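Haloacid dehalogenase domain protein hydrolase (Planctomyces limnophilus, PDB 4OVY) is probably a metal-dependent hydrolase, perhaps a phosphatase, of the haloacid dehalogenase superfamily, and binds a calcium ion. Local coordinates at residues I38-N43 with R226-A231; K156-S161 with P180-G185. All coordinates share one frame; numbering follows the deposited sequence.

Contact 1. Residues I38-N43 with R226-A231; sequences IVTFDN and RRPVMA. With CA (calcium ion), chain J.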
# COMPACT_ATOMS: atom_id res chain seq x y z
N ILE A 38 -6.31 -1.92 -12.68
CA ILE A 38 -5.01 -2.04 -12.01
C ILE A 38 -4.11 -2.89 -12.89
O ILE A 38 -4.51 -3.99 -13.32
CB ILE A 38 -5.15 -2.75 -10.65
CG1 ILE A 38 -6.14 -2.02 -9.73
CG2 ILE A 38 -3.80 -2.93 -9.98
CD1 ILE A 38 -5.87 -0.54 -9.59
N VAL A 39 -2.91 -2.39 -13.16
CA VAL A 39 -1.89 -3.13 -13.89
C VAL A 39 -0.59 -3.14 -13.10
O VAL A 39 -0.18 -2.11 -12.57
CB VAL A 39 -1.67 -2.58 -15.32
CG1 VAL A 39 -1.31 -1.11 -15.32
CG2 VAL A 39 -0.61 -3.39 -16.06
N THR A 40 0.05 -4.31 -13.02
CA THR A 40 1.27 -4.49 -12.25
C THR A 40 2.44 -4.88 -13.14
O THR A 40 2.32 -5.74 -14.02
CB THR A 40 1.10 -5.54 -11.13
OG1 THR A 40 0.62 -6.77 -11.69
CG2 THR A 40 0.15 -5.04 -10.07
N PHE A 41 3.58 -4.24 -12.89
CA PHE A 41 4.82 -4.49 -13.61
C PHE A 41 5.92 -4.89 -12.63
O PHE A 41 6.10 -4.24 -11.60
CB PHE A 41 5.31 -3.21 -14.30
CG PHE A 41 4.40 -2.72 -15.40
CD1 PHE A 41 3.30 -1.93 -15.11
CD2 PHE A 41 4.68 -3.03 -16.72
CE1 PHE A 41 2.47 -1.49 -16.13
CE2 PHE A 41 3.85 -2.58 -17.74
CZ PHE A 41 2.75 -1.81 -17.44
N ASP A 42 6.68 -5.92 -12.97
CA ASP A 42 7.99 -6.08 -12.36
C ASP A 42 8.87 -4.91 -12.83
O ASP A 42 8.55 -4.25 -13.83
CB ASP A 42 8.61 -7.41 -12.76
CG ASP A 42 9.76 -7.83 -11.87
OD1 ASP A 42 10.05 -7.19 -10.84
OD2 ASP A 42 10.39 -8.84 -12.20
N ASN A 43 9.97 -4.66 -12.12
CA ASN A 43 10.92 -3.62 -12.51
C ASN A 43 12.15 -4.20 -13.22
O ASN A 43 12.28 -4.08 -14.44
CB ASN A 43 11.34 -2.78 -11.28
CG ASN A 43 12.20 -1.58 -11.66
OD1 ASN A 43 12.02 -0.97 -12.72
ND2 ASN A 43 13.14 -1.24 -10.79
N ARG A 226 -6.87 -5.60 -4.54
CA ARG A 226 -7.57 -5.91 -5.79
C ARG A 226 -6.73 -6.90 -6.59
O ARG A 226 -5.52 -6.87 -6.54
CB ARG A 226 -7.74 -4.65 -6.65
CG ARG A 226 -8.58 -3.50 -6.08
CD ARG A 226 -8.53 -2.28 -7.01
NE ARG A 226 -9.37 -1.13 -6.63
CZ ARG A 226 -10.70 -1.08 -6.77
NH1 ARG A 226 -11.36 0.01 -6.42
NH2 ARG A 226 -11.37 -2.13 -7.24
N ARG A 227 -7.38 -7.76 -7.37
CA ARG A 227 -6.68 -8.55 -8.38
C ARG A 227 -6.46 -7.64 -9.59
O ARG A 227 -7.43 -7.10 -10.13
CB ARG A 227 -7.51 -9.76 -8.78
CG ARG A 227 -6.78 -10.74 -9.69
CD ARG A 227 -7.73 -11.75 -10.32
NE ARG A 227 -8.55 -12.43 -9.33
CZ ARG A 227 -8.27 -13.59 -8.73
NH1 ARG A 227 -9.13 -14.09 -7.85
NH2 ARG A 227 -7.16 -14.27 -9.01
N PRO A 228 -5.20 -7.47 -10.03
CA PRO A 228 -4.98 -6.67 -11.24
C PRO A 228 -5.62 -7.29 -12.48
O PRO A 228 -5.82 -8.51 -12.53
CB PRO A 228 -3.44 -6.65 -11.39
CG PRO A 228 -2.93 -6.94 -10.00
CD PRO A 228 -3.93 -7.89 -9.41
N VAL A 229 -5.96 -6.47 -13.46
CA VAL A 229 -6.50 -6.98 -14.72
C VAL A 229 -5.43 -7.19 -15.79
O VAL A 229 -5.70 -7.76 -16.85
CB VAL A 229 -7.63 -6.07 -15.26
CG1 VAL A 229 -8.72 -5.91 -14.21
CG2 VAL A 229 -7.08 -4.72 -15.70
N MSE A 230 -4.20 -6.74 -15.50
CA MSE A 230 -3.07 -6.96 -16.39
C MSE A 230 -1.79 -6.99 -15.60
O MSE A 230 -1.70 -6.36 -14.55
CB MSE A 230 -3.06 -5.82 -17.40
CG MSE A 230 -2.00 -5.94 -18.47
SE MSE A 230 -2.27 -4.43 -19.72
CE MSE A 230 -0.52 -4.49 -20.62
N ALA A 231 -0.81 -7.75 -16.08
CA ALA A 231 0.50 -7.82 -15.45
C ALA A 231 1.56 -8.09 -16.48
O ALA A 231 1.33 -8.82 -17.45
CB ALA A 231 0.53 -8.88 -14.36
CA CA J . 12.40 -9.48 -13.14
O HOH W 1 10.95 -11.26 -11.51
O HOH W 2 14.23 -10.33 -12.62

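Contact 2. Residues K156-S161 with P180-G185; sequences KTFIVS and PEQVIG. With EDO (1,2-ethanediol), chain D.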
# COMPACT_ATOMS: atom_id res chain seq x y z
N LYS A 156 -4.31 2.43 -13.36
CA LYS A 156 -3.31 2.75 -12.34
C LYS A 156 -2.17 1.75 -12.46
O LYS A 156 -2.37 0.55 -12.31
CB LYS A 156 -3.88 2.66 -10.92
CG LYS A 156 -4.90 3.74 -10.60
CD LYS A 156 -5.48 3.59 -9.20
CE LYS A 156 -4.64 4.26 -8.12
NZ LYS A 156 -5.48 4.67 -6.95
N THR A 157 -0.97 2.27 -12.72
CA THR A 157 0.21 1.46 -12.99
C THR A 157 1.00 1.29 -11.70
O THR A 157 1.45 2.28 -11.11
CB THR A 157 1.11 2.13 -14.04
OG1 THR A 157 1.43 3.47 -13.63
CG2 THR A 157 0.42 2.18 -15.41
N PHE A 158 1.16 0.05 -11.25
CA PHE A 158 1.95 -0.28 -10.07
C PHE A 158 3.23 -1.04 -10.44
O PHE A 158 3.25 -1.84 -11.39
CB PHE A 158 1.16 -1.19 -9.12
CG PHE A 158 0.09 -0.51 -8.33
CD1 PHE A 158 -1.11 -0.16 -8.93
CD2 PHE A 158 0.26 -0.28 -6.97
CE1 PHE A 158 -2.12 0.45 -8.18
CE2 PHE A 158 -0.74 0.32 -6.23
CZ PHE A 158 -1.93 0.69 -6.84
N ILE A 159 4.28 -0.82 -9.66
CA ILE A 159 5.43 -1.72 -9.67
C ILE A 159 5.26 -2.77 -8.57
O ILE A 159 4.87 -2.44 -7.45
CB ILE A 159 6.75 -0.96 -9.47
CG1 ILE A 159 7.10 -0.18 -10.75
CG2 ILE A 159 7.90 -1.91 -9.13
CD1 ILE A 159 8.21 0.82 -10.55
N VAL A 160 5.57 -4.02 -8.91
CA VAL A 160 5.56 -5.13 -7.97
C VAL A 160 6.87 -5.89 -8.18
O VAL A 160 6.98 -6.73 -9.07
CB VAL A 160 4.33 -6.04 -8.15
CG1 VAL A 160 4.30 -7.14 -7.09
CG2 VAL A 160 3.04 -5.23 -8.07
N SER A 161 7.87 -5.57 -7.36
CA SER A 161 9.25 -6.02 -7.57
C SER A 161 9.80 -6.73 -6.34
O SER A 161 9.39 -6.46 -5.22
CB SER A 161 10.13 -4.82 -7.92
OG SER A 161 11.52 -5.13 -7.87
N PRO A 180 5.25 6.91 -5.22
CA PRO A 180 5.68 5.95 -4.19
C PRO A 180 4.57 5.04 -3.67
O PRO A 180 4.84 3.86 -3.40
CB PRO A 180 6.21 6.85 -3.06
CG PRO A 180 6.51 8.14 -3.71
CD PRO A 180 5.56 8.30 -4.84
N GLU A 181 3.35 5.56 -3.57
CA GLU A 181 2.21 4.75 -3.11
C GLU A 181 1.79 3.64 -4.09
O GLU A 181 0.92 2.84 -3.77
CB GLU A 181 1.01 5.64 -2.72
CG GLU A 181 0.32 6.38 -3.86
CD GLU A 181 0.94 7.73 -4.19
OE1 GLU A 181 2.12 8.00 -3.81
OE2 GLU A 181 0.24 8.53 -4.84
N GLN A 182 2.39 3.61 -5.28
CA GLN A 182 2.12 2.57 -6.27
C GLN A 182 3.35 1.72 -6.56
O GLN A 182 3.43 1.06 -7.60
CB GLN A 182 1.56 3.20 -7.54
CG GLN A 182 0.17 3.75 -7.30
CD GLN A 182 -0.46 4.45 -8.49
OE1 GLN A 182 -0.10 4.24 -9.66
NE2 GLN A 182 -1.42 5.28 -8.19
N VAL A 183 4.31 1.74 -5.64
CA VAL A 183 5.49 0.90 -5.72
C VAL A 183 5.37 -0.13 -4.60
O VAL A 183 5.17 0.22 -3.44
CB VAL A 183 6.79 1.70 -5.55
CG1 VAL A 183 8.00 0.76 -5.58
CG2 VAL A 183 6.91 2.77 -6.62
N ILE A 184 5.45 -1.40 -4.97
CA ILE A 184 5.41 -2.51 -4.03
C ILE A 184 6.72 -3.25 -4.18
O ILE A 184 7.16 -3.54 -5.30
CB ILE A 184 4.22 -3.45 -4.31
CG1 ILE A 184 2.91 -2.71 -4.07
CG2 ILE A 184 4.27 -4.70 -3.45
CD1 ILE A 184 1.69 -3.44 -4.61
N GLY A 185 7.37 -3.54 -3.06
CA GLY A 185 8.67 -4.17 -3.09
C GLY A 185 9.00 -4.88 -1.79
O GLY A 185 8.15 -5.01 -0.91
C1 EDO D . 5.23 -4.56 0.18
O1 EDO D . 5.52 -3.36 -0.55
C2 EDO D . 5.86 -4.54 1.57
O2 EDO D . 7.28 -4.39 1.51

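Contact 1. Residues I38-N43 with R226-A231
T40 and P228 meet through apolar carbons: T40 CG2 lies 3.6 Å from P228 CG. I38 CG2 reaches P228 CB at 4.0 Å, while the I38 and R226 side chains cross at about a right angle, I38 CG1 3.6 Å from R226 CD. The extended arginine chain gives its CD to the isoleucine and sends its NE to a salt bridge with E181 of the second subunit. V39 and M230, a selenomethionine, lie side by side and point the same way, V39 CG2 3.7 Å from M230 CB.

Two backbone hydrogen bonds join the segments, V229 N to I38 O (2.9 Å) and T40 N to M230 O. They pair parallel strands in the core of the HAD-type Rossmannoid fold, where beta-branched residues suit the extended chain. Just past strand 38-41, D42 OD2 binds calcium at 2.3 Å; D44 and N234 complete the protein ligands, and K216 forms a salt bridge with D42 OD1.

With chi1 of 54°, T40 OG1 sits between its own N and carbonyl carbon, facing A231 CB at 3.4 Å. The methyl of A231 is small enough for this approach, and the buried hydroxyl has no hydrogen-bond partner in the model.

Contact 2. Residues K156-S161 with P180-G185
F158 CG stands anti to its carbonyl carbon (chi1 -76°), as does Q182 CG to its own (chi1 -69°), and the two side chains cross at about a right angle. Q182 CG thereby comes over one ring face, 3.8 Å from the ring centroid and displaced toward the rim, a CH-pi contact that suits an aromatic beside a long aliphatic stem. The ring also approaches I184, F158 CD2 4.2 Å from I184 CD1. An alanine in place of F158 would probably open a gap beside I184 and leave the Q182 stem without its aromatic support, freer to turn.

V160 and I184 run side by side (V160 CG2 to I184 CD1 4.1 Å), against I220 and V223 respectively of helix 215-223. I159 and V183 occupy the other face, against M168.

The backbones are joined by I159 N to Q182 O, I184 N to I159 O and S161 N to I184 O. G185 CA makes a CA-H...O contact with S161 O (3.2 Å), and G185 N donates to an ethanediol probably from the crystallisation liquor. I159 bonds through both N and O to the residues flanking V183, as parallel strands do; a beta-alpha-beta crossover links them in the HAD-type Rossmannoid core.

How the contacts relate
The two contacts lie in one sheet, their centres about 9 Å apart. Strands 38-41 and 156-161 are neighbours in it, so the local strand order is 230-233, 38-41, 156-161, 183-195, all parallel. Along the chain, both segments of contact 2 fall between those of contact 1, which brings together residues 183 positions apart. F41 N and O probably bond to F158 O and V160 N, and T40 CG2 packs on V160 CG2. At the strand ends S161 comes close to D42, placing both contacts beside the calcium site. Both also reach the second subunit: K156 and R226 each form a salt bridge with E181 of that subunit.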